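Local structure of Boca/mesd chaperone for ywtd beta-propeller-egf protein 1 (Caenorhabditis elegans, 3OFG) at residues A[76-80]-A[81-85]. The protein probably acts in the endoplasmic reticulum as a chaperone for the folding and maturation of YWTD beta-propeller domains of LDL-receptor-type proteins, here represented by its structured domain. Residues are numbered along the deposited sequence; the frame is centred on the assembly and turned at random. Where two conformers were deposited one is given.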
loop_
_atom_site.group_PDB
_atom_site.type_symbol
_atom_site.label_atom_id
_atom_site.label_comp_id
_atom_site.label_asym_id
_atom_site.label_seq_id
_atom_site.Cartn_x
_atom_site.Cartn_y
_atom_site.Cartn_z
ATOM N N PHE A 76 13.802 13.635 0.973
ATOM C CA PHE A 76 12.995 14.800 1.330
ATOM C C PHE A 76 12.207 14.551 2.629
ATOM O O PHE A 76 12.174 15.375 3.540
ATOM C CB PHE A 76 12.012 15.128 0.204
ATOM C CG PHE A 76 10.979 16.154 0.590
ATOM C CD1 PHE A 76 11.266 17.502 0.476
ATOM C CD2 PHE A 76 9.736 15.779 1.097
ATOM C CE1 PHE A 76 10.320 18.466 0.834
ATOM C CE2 PHE A 76 8.792 16.744 1.480
ATOM C CZ PHE A 76 9.098 18.081 1.353
ATOM N N LEU A 77 11.529 13.404 2.695
ATOM C CA LEU A 77 10.668 13.123 3.847
ATOM C C LEU A 77 11.452 13.051 5.143
ATOM O O LEU A 77 11.002 13.514 6.185
ATOM C CB LEU A 77 9.884 11.841 3.624
ATOM C CG LEU A 77 8.763 11.977 2.605
ATOM C CD1 LEU A 77 8.244 10.594 2.240
ATOM C CD2 LEU A 77 7.628 12.842 3.139
ATOM N N LEU A 78 12.659 12.487 5.089
ATOM C CA LEU A 78 13.440 12.340 6.301
ATOM C C LEU A 78 13.967 13.688 6.808
ATOM O O LEU A 78 14.469 13.755 7.930
ATOM C CB LEU A 78 14.545 11.303 6.115
ATOM C CG LEU A 78 14.023 9.866 6.049
ATOM C CD1 LEU A 78 15.160 8.945 5.675
ATOM C CD2 LEU A 78 13.399 9.444 7.360
ATOM N N LYS A 79 13.834 14.750 6.020
ATOM C CA LYS A 79 14.140 16.111 6.486
ATOM C C LYS A 79 12.960 16.790 7.196
ATOM O O LYS A 79 13.090 17.883 7.727
ATOM C CB LYS A 79 14.547 17.003 5.307
ATOM C CG LYS A 79 15.901 16.684 4.713
ATOM C CD LYS A 79 16.156 17.515 3.464
ATOM C CE LYS A 79 17.575 17.286 2.950
ATOM N NZ LYS A 79 17.828 17.951 1.650
ATOM N N GLN A 80 11.793 16.160 7.198
ATOM C CA GLN A 80 10.598 16.801 7.725
ATOM C C GLN A 80 10.364 16.451 9.190
ATOM O O GLN A 80 10.562 15.316 9.616
ATOM C CB GLN A 80 9.369 16.402 6.879
ATOM C CG GLN A 80 9.528 16.600 5.370
ATOM C CD GLN A 80 10.067 17.958 5.005
ATOM O OE1 GLN A 80 9.534 18.984 5.435
ATOM N NE2 GLN A 80 11.119 17.978 4.224
ATOM N N GLU A 81 9.935 17.454 9.949
ATOM C CA GLU A 81 9.805 17.309 11.389
ATOM C C GLU A 81 8.891 16.168 11.836
ATOM O O GLU A 81 9.148 15.513 12.850
ATOM C CB GLU A 81 9.331 18.614 12.002
ATOM C CG GLU A 81 9.335 18.589 13.513
ATOM C CD GLU A 81 8.651 19.799 14.132
ATOM O OE1 GLU A 81 8.466 20.829 13.450
ATOM O OE2 GLU A 81 8.293 19.700 15.313
ATOM N N PHE A 82 7.798 15.957 11.119
ATOM C CA PHE A 82 6.753 15.039 11.578
ATOM C C PHE A 82 6.861 13.632 11.005
ATOM O O PHE A 82 5.980 12.792 11.233
ATOM C CB PHE A 82 5.384 15.639 11.276
ATOM C CG PHE A 82 5.174 16.998 11.889
ATOM C CD1 PHE A 82 5.713 17.304 13.122
ATOM C CD2 PHE A 82 4.437 17.970 11.228
ATOM C CE1 PHE A 82 5.533 18.540 13.694
ATOM C CE2 PHE A 82 4.265 19.219 11.801
ATOM C CZ PHE A 82 4.810 19.488 13.032
ATOM N N VAL A 83 7.936 13.355 10.279
ATOM C CA VAL A 83 8.191 12.031 9.708
ATOM C C VAL A 83 9.006 11.224 10.680
ATOM O O VAL A 83 10.075 11.646 11.110
ATOM C CB VAL A 83 8.931 12.158 8.358
ATOM C CG1 VAL A 83 9.477 10.815 7.911
ATOM C CG2 VAL A 83 7.991 12.722 7.292
ATOM N N SER A 84 8.483 10.074 11.077
ATOM C CA SER A 84 9.145 9.240 12.064
ATOM C C SER A 84 10.028 8.195 11.403
ATOM O O SER A 84 11.094 7.842 11.905
ATOM C CB SER A 84 8.099 8.581 12.937
ATOM O OG SER A 84 7.214 7.786 12.158
ATOM N N GLU A 85 9.599 7.730 10.240
ATOM C CA GLU A 85 10.328 6.708 9.541
ATOM C C GLU A 85 9.863 6.643 8.103
ATOM O O GLU A 85 8.788 7.101 7.744
ATOM C CB GLU A 85 10.112 5.353 10.224
HETATM O O HOH W 1 12.185 13.069 9.510
HETATM O O HOH W 2 9.554 20.140 8.642
#
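Glu-81 and Gln-80 share a water where the chain passes from helix 70-78 to strand 83-89. Glu-81 N donates to this water at 3.0 Å, and the water gives a weak bond to Gln-80 OE1. The CB bond of Glu-81 points away from the helix, and the chain is extended beyond CG. The Gln-80 side chain is bent at chi2 (-48°) and folds back toward the helix. Its NE2 donates to Phe-76 O at 2.9 Å, nearly straight at 171°. The oxygen lies in the amide plane of Gln-80, but NE2 approaches from above the carbonyl plane. Lys-79 N reaches the same oxygen from the opposite face. NE2 also sits over the centre of the Phe-76 ring, 3.4 Å above its plane. Phe-82 sets its ring edge-to-face with Trp-35 of helix 29-45. Val-83 closes the type I beta turn that starts at Gln-80, with a weak bond from Val-83 N to Gln-80 O at 3.3 Å. Its CB bond points toward the helix. Both methyls lie against Leu-77 O, CG2 at 3.3 Å and CG1 at 3.5 Å. That oxygen also accepts from Gln-80 N. The methyls then diverge: CG1, anti to the backbone N (chi1 167°), meets Leu-78 CD2. CG2 lies 4.2 Å from Leu-77 CD2 and 4.0 Å from Gln-80 CB. An alanine here would lose both methyls, and would probably leave Leu-77 and Leu-78 without these apolar partners across the turn. Another water bridges Gln-80 O and Val-83 O. The weak turn bond is thus supplemented by water bridges, by Val-83 packing and by the Gln-80 amide on the Phe-76 carbonyl. Together these probably steady the turn into the outermost strand of this chain's sheet.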